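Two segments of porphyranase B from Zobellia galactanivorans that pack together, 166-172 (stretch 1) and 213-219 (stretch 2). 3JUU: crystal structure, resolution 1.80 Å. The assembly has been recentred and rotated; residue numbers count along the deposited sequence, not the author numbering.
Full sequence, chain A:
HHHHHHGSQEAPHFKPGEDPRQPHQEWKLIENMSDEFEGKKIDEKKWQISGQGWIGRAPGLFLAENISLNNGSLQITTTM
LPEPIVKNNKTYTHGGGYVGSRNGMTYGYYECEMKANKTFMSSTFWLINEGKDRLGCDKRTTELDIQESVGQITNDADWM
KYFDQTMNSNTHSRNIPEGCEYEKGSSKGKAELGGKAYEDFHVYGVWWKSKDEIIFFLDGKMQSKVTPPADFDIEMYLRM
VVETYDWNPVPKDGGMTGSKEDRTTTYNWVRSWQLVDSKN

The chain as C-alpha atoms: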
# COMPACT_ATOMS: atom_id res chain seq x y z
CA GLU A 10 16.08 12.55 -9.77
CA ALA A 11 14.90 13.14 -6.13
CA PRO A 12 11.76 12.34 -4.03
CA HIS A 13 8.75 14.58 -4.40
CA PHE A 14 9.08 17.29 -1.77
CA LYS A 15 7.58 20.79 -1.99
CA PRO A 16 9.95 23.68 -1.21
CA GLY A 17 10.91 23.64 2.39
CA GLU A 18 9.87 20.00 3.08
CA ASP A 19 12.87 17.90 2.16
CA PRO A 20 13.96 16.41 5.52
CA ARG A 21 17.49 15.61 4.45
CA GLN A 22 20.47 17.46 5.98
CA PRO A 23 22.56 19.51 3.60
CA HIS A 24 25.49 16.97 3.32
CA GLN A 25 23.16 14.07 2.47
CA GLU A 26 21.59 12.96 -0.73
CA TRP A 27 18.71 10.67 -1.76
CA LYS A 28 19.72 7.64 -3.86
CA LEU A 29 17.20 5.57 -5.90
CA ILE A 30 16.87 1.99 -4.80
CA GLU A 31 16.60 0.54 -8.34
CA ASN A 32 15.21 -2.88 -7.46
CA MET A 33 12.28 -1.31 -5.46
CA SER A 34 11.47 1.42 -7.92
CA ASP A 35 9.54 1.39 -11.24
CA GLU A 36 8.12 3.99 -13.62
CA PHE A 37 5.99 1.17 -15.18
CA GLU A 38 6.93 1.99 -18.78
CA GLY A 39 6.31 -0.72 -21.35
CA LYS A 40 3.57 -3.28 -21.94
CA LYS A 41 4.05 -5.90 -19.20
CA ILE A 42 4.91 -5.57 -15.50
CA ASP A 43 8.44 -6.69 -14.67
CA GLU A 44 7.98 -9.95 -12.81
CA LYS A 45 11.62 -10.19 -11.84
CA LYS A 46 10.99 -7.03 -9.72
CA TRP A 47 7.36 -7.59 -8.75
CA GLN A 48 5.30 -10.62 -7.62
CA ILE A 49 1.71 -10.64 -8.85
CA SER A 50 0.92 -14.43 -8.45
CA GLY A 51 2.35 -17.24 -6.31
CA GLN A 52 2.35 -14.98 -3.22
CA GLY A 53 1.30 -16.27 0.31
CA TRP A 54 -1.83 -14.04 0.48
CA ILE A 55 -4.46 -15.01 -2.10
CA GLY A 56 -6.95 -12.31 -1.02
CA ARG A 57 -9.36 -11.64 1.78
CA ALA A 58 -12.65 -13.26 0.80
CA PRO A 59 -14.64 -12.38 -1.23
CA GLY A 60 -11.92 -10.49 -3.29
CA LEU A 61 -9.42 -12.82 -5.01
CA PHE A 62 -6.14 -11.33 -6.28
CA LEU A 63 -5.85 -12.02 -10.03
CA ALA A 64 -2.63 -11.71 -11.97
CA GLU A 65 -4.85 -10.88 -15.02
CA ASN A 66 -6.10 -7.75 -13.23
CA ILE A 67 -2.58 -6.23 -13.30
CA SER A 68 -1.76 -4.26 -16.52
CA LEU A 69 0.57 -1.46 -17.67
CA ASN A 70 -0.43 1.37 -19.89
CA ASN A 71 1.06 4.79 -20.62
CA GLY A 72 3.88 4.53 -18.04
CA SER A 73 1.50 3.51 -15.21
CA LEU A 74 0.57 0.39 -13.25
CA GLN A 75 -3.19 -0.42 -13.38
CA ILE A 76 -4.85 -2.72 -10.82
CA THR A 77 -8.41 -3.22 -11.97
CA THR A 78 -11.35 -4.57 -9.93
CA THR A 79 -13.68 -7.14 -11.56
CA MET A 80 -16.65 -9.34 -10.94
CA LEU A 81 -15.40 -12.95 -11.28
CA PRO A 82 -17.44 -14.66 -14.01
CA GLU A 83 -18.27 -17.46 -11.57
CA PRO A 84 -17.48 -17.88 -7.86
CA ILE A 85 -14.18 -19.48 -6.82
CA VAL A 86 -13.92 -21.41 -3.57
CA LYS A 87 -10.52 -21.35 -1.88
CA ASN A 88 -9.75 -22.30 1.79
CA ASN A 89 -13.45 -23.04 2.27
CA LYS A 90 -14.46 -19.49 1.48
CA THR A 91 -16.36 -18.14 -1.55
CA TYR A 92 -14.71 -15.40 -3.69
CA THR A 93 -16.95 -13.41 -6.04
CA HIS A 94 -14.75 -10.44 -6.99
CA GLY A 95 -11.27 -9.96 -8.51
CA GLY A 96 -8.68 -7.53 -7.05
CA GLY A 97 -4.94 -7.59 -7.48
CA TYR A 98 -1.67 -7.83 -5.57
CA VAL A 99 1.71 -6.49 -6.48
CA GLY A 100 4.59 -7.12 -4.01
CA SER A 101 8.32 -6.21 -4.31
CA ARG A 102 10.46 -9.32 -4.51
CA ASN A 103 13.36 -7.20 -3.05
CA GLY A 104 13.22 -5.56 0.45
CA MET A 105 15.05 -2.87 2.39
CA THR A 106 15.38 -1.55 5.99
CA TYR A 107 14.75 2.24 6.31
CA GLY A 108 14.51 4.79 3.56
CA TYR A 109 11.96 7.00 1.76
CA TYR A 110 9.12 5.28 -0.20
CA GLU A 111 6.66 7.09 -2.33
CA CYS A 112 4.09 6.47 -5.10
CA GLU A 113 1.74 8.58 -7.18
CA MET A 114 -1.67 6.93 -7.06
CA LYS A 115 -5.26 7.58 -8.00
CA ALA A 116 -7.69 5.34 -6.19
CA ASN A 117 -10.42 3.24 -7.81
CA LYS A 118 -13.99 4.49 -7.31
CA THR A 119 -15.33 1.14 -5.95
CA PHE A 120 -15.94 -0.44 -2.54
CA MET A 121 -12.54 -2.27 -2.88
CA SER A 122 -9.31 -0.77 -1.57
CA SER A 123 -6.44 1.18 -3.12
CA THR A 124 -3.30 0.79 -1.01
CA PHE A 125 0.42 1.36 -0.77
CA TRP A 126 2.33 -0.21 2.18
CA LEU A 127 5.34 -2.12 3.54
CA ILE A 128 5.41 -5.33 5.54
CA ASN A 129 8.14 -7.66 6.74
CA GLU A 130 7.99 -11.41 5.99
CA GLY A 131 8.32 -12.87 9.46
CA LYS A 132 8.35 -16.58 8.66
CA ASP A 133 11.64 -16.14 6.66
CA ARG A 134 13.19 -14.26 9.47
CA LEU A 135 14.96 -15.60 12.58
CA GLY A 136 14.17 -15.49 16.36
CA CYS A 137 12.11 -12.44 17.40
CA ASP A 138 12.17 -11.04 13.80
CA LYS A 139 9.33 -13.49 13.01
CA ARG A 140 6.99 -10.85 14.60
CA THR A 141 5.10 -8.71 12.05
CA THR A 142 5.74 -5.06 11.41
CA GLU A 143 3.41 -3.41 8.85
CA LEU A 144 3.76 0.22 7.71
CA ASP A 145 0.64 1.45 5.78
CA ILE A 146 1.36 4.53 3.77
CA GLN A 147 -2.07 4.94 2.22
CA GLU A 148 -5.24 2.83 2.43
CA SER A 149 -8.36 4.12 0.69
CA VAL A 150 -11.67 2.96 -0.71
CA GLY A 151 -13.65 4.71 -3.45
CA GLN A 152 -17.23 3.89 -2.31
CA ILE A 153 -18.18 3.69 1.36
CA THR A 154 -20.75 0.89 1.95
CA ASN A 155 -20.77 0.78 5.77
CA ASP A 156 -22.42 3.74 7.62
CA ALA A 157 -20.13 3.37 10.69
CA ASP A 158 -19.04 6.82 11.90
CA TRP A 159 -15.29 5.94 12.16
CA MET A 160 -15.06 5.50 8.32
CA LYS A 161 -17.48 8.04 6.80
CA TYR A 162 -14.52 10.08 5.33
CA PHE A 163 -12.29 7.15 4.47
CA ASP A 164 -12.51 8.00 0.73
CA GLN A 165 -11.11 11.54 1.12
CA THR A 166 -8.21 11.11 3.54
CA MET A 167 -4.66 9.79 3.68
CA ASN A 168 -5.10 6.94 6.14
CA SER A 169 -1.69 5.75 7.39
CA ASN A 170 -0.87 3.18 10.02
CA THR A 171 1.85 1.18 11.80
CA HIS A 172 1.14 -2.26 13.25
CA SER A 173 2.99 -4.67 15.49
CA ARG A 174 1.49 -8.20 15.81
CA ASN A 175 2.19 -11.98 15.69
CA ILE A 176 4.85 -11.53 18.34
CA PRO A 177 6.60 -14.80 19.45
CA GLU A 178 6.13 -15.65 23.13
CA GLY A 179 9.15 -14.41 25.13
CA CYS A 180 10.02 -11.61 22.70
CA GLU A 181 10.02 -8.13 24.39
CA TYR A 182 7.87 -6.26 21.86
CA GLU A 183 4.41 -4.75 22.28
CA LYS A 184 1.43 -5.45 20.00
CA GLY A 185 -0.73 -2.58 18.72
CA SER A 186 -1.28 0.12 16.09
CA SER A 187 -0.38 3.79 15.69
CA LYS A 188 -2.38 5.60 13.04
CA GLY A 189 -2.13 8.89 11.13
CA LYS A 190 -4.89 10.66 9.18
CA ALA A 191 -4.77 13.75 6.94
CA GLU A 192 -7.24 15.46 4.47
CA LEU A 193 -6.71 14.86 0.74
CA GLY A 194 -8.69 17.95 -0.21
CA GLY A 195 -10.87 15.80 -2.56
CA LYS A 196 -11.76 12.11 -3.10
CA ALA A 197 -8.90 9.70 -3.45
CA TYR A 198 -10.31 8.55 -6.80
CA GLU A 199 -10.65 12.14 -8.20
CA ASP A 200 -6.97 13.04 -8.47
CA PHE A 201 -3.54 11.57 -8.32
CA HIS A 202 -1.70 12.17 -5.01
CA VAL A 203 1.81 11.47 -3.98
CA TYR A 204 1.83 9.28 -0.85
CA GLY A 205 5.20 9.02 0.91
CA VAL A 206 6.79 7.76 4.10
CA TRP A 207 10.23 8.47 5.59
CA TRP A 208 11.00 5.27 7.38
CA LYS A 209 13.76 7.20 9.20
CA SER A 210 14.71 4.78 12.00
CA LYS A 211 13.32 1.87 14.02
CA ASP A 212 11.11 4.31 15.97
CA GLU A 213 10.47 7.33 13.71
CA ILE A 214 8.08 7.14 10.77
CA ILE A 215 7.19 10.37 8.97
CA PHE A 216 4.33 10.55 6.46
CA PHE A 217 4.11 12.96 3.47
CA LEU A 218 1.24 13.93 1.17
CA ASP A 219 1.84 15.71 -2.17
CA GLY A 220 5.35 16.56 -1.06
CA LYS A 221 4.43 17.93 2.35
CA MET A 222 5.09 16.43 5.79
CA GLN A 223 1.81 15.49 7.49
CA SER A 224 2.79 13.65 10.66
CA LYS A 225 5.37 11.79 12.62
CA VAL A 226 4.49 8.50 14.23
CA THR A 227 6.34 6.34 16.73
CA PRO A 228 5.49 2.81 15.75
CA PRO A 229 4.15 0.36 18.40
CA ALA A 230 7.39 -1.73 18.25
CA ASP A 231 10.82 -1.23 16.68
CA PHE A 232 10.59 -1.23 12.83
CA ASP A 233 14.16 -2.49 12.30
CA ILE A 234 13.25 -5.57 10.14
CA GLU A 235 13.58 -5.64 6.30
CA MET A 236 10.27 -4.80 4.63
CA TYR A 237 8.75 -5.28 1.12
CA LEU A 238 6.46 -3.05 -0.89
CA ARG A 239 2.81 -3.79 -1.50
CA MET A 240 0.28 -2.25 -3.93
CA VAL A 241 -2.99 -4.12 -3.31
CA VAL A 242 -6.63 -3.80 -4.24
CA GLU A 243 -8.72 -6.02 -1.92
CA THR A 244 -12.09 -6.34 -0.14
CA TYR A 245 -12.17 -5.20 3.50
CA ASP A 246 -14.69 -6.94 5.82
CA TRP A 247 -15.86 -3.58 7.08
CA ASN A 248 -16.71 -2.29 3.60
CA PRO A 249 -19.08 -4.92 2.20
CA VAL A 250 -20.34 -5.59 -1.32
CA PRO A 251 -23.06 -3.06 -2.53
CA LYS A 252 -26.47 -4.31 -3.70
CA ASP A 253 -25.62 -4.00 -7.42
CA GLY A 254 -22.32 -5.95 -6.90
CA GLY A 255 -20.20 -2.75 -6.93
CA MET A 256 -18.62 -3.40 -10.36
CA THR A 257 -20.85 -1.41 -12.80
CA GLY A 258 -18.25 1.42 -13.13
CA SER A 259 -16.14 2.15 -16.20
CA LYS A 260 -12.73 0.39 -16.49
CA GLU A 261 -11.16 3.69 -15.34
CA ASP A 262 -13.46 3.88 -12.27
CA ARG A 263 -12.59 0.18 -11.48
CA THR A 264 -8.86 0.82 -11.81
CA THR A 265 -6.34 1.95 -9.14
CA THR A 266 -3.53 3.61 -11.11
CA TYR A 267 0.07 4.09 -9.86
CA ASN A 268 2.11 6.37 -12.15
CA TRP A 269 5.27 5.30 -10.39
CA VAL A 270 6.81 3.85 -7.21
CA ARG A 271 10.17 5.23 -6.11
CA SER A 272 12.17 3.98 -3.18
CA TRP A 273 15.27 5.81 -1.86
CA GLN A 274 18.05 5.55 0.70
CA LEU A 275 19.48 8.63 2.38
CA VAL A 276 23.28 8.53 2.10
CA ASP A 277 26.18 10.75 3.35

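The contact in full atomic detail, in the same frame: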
# COMPACT_ATOMS: atom_id res chain seq x y z
N THR A 166 -9.29 10.89 2.61
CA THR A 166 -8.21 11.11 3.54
C THR A 166 -6.97 10.28 3.15
O THR A 166 -7.07 9.25 2.47
CB THR A 166 -8.69 10.79 4.98
OG1 THR A 166 -9.39 9.56 4.92
CG2 THR A 166 -9.78 11.83 5.46
N MET A 167 -5.81 10.71 3.61
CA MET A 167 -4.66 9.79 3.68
C MET A 167 -4.73 9.07 5.02
O MET A 167 -4.65 9.69 6.09
CB MET A 167 -3.32 10.56 3.56
CG MET A 167 -2.13 9.60 3.48
SD MET A 167 -0.63 10.66 3.31
CE MET A 167 0.66 9.46 3.45
N ASN A 168 -4.90 7.76 4.98
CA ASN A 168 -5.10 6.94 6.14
C ASN A 168 -3.84 6.11 6.24
O ASN A 168 -3.62 5.22 5.39
CB ASN A 168 -6.28 5.99 5.79
CG ASN A 168 -7.53 6.77 5.62
OD1 ASN A 168 -7.88 7.55 6.49
ND2 ASN A 168 -8.17 6.64 4.47
N SER A 169 -3.00 6.43 7.25
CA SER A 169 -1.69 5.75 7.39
C SER A 169 -1.69 5.02 8.70
O SER A 169 -2.57 5.28 9.60
CB SER A 169 -0.56 6.78 7.42
OG SER A 169 -0.60 7.61 6.22
N ASN A 170 -0.83 4.02 8.81
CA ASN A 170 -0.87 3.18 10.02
C ASN A 170 0.43 2.47 10.26
O ASN A 170 1.30 2.38 9.37
CB ASN A 170 -2.06 2.17 9.95
CG ASN A 170 -2.71 1.91 11.33
OD1 ASN A 170 -2.02 1.91 12.35
ND2 ASN A 170 -4.01 1.62 11.34
N THR A 171 0.62 2.00 11.50
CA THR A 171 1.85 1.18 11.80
C THR A 171 1.34 0.08 12.74
O THR A 171 0.59 0.37 13.66
CB THR A 171 3.02 2.00 12.49
OG1 THR A 171 2.49 2.64 13.66
CG2 THR A 171 3.62 3.18 11.50
N HIS A 172 1.66 -1.17 12.47
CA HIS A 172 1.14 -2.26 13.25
C HIS A 172 2.27 -3.13 13.74
O HIS A 172 3.19 -3.41 12.98
CB HIS A 172 0.26 -3.20 12.39
CG HIS A 172 -0.93 -2.53 11.80
ND1 HIS A 172 -2.03 -2.18 12.56
CD2 HIS A 172 -1.17 -2.07 10.55
CE1 HIS A 172 -2.94 -1.64 11.77
NE2 HIS A 172 -2.45 -1.55 10.55
N GLU A 213 10.89 6.04 14.22
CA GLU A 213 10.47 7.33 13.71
C GLU A 213 9.98 7.13 12.30
O GLU A 213 10.77 6.74 11.43
CB GLU A 213 11.67 8.31 13.62
CG GLU A 213 12.33 8.56 14.95
CD GLU A 213 13.61 9.39 14.74
OE1 GLU A 213 14.66 8.76 14.44
OE2 GLU A 213 13.50 10.63 14.76
N ILE A 214 8.67 7.38 12.09
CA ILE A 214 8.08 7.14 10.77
C ILE A 214 7.43 8.47 10.45
O ILE A 214 6.64 8.93 11.24
CB ILE A 214 7.01 6.01 10.88
CG1 ILE A 214 7.59 4.69 11.49
CG2 ILE A 214 6.26 5.83 9.53
CD1 ILE A 214 8.56 3.96 10.64
N ILE A 215 7.70 9.05 9.29
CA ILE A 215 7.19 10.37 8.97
C ILE A 215 6.45 10.32 7.65
O ILE A 215 7.00 9.92 6.67
CB ILE A 215 8.36 11.41 8.86
CG1 ILE A 215 9.02 11.53 10.23
CG2 ILE A 215 7.80 12.78 8.48
CD1 ILE A 215 10.26 10.81 10.35
N PHE A 216 5.19 10.71 7.68
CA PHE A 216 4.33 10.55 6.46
C PHE A 216 4.24 11.85 5.69
O PHE A 216 4.15 12.93 6.30
CB PHE A 216 2.90 10.11 6.88
CG PHE A 216 2.87 8.69 7.42
CD1 PHE A 216 3.00 7.61 6.53
CD2 PHE A 216 2.71 8.47 8.79
CE1 PHE A 216 3.06 6.30 7.03
CE2 PHE A 216 2.67 7.15 9.30
CZ PHE A 216 2.83 6.08 8.40
N PHE A 217 4.21 11.77 4.35
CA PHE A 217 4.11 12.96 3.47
C PHE A 217 2.98 12.77 2.50
O PHE A 217 2.72 11.63 1.99
CB PHE A 217 5.38 13.05 2.60
CG PHE A 217 6.56 13.56 3.37
CD1 PHE A 217 6.95 14.87 3.20
CD2 PHE A 217 7.24 12.69 4.31
CE1 PHE A 217 8.03 15.39 3.94
CE2 PHE A 217 8.37 13.20 5.01
CZ PHE A 217 8.70 14.56 4.83
N LEU A 218 2.34 13.87 2.19
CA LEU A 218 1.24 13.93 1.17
C LEU A 218 1.51 15.05 0.21
O LEU A 218 1.71 16.20 0.65
CB LEU A 218 -0.15 14.13 1.85
CG LEU A 218 -1.33 14.33 0.92
CD1 LEU A 218 -1.47 13.06 -0.07
CD2 LEU A 218 -2.63 14.70 1.72
N ASP A 219 1.62 14.71 -1.09
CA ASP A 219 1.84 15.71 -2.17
C ASP A 219 3.05 16.58 -1.83
O ASP A 219 3.00 17.81 -1.95
CB ASP A 219 0.58 16.54 -2.36
CG ASP A 219 -0.59 15.67 -2.78
OD1 ASP A 219 -0.29 14.71 -3.54
OD2 ASP A 219 -1.73 15.98 -2.37

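Packing of strand 166-172 against strand 213-218 in porphyranase B. The two strands run nearly antiparallel, with 166° between their N-to-C directions, and their axes come no closer than 9.3 Å. That spacing is too wide for backbone pairing, and no hydrogen bond crosses the contact; the strands meet mainly through side chains, burying 314 Å² in all. Residues alternate along each strand, so that Met-167, Ser-169 and Thr-171 direct their CA-to-CB bonds toward the second strand, and Leu-218, Phe-216 and Ile-214 direct theirs back. The CA atoms of the facing pairs are 7.6 Å apart for Met-167 and Leu-218, 7.8 Å for Ser-169 and Phe-216, and 8.7 Å for Thr-171 and Ile-214, so the strands spread slightly toward the Thr-171 end.

Met-167 gives up the most surface, 88 Å². Its side chain is fully extended, with chi1, chi2 and chi3 all t, and this reach lets one residue touch three consecutive positions of the opposing strand. One atom short of the end, SD of Met-167 lies 3.8 Å from CB of Leu-218, an apolar contact with the residue directly across. The terminal methyl goes further: CE of Met-167 is 4.1 Å from CB of Phe-216 and 3.3 Å from the backbone O of Phe-217. The last is the shortest approach in the contact. It involves the main chain of a residue whose own CA-to-CB bond points away, so Phe-217 takes part here through its carbonyl rather than its ring. Leu-218, with chi1 t and chi2 p, has 33 Å² covered.

Phe-216, with 73 Å² covered, is the counterpart from the second strand. Its chi1 is m, and the ring lies broadside to Ser-169, with a face turned to the first strand. Ser-169 sits over one face: its CB is 3.5 Å from the centroid of the Phe-216 ring and only 7° off the ring normal, a CH-pi contact with the methylene almost centred above the ring. The nearest single atom pair, Ser-169 CB to Phe-216 CZ, is 3.6 Å. CB lies over the centre of the face, and OG of Ser-169 is also close, 3.6 Å from CD1 of Phe-216; this hydroxyl is hydrogen-bonded elsewhere in the structure. The backbone also comes near, with O of Asn-170 4.1 Å from CZ of Phe-216.

Thr-171, with 41 Å² covered, closes the other end of the contact. Its chi1 is p, and its methyl serves two neighbours: CG2 of Thr-171 lies 4.3 Å from CZ of Phe-216, at the ring edge and near its plane, and 4.2 Å from CG2 of Ile-214. The hydroxyl OG1 of Thr-171 is hydrogen-bonded elsewhere in the structure. Ser-169 and Thr-171, two residues apart on the same strand, therefore meet the same aromatic ring in different ways, one over its face and the other at its edge. Every side chain pointing into the contact is buried, and the interactions between the strands are van der Waals packing and one CH-pi contact.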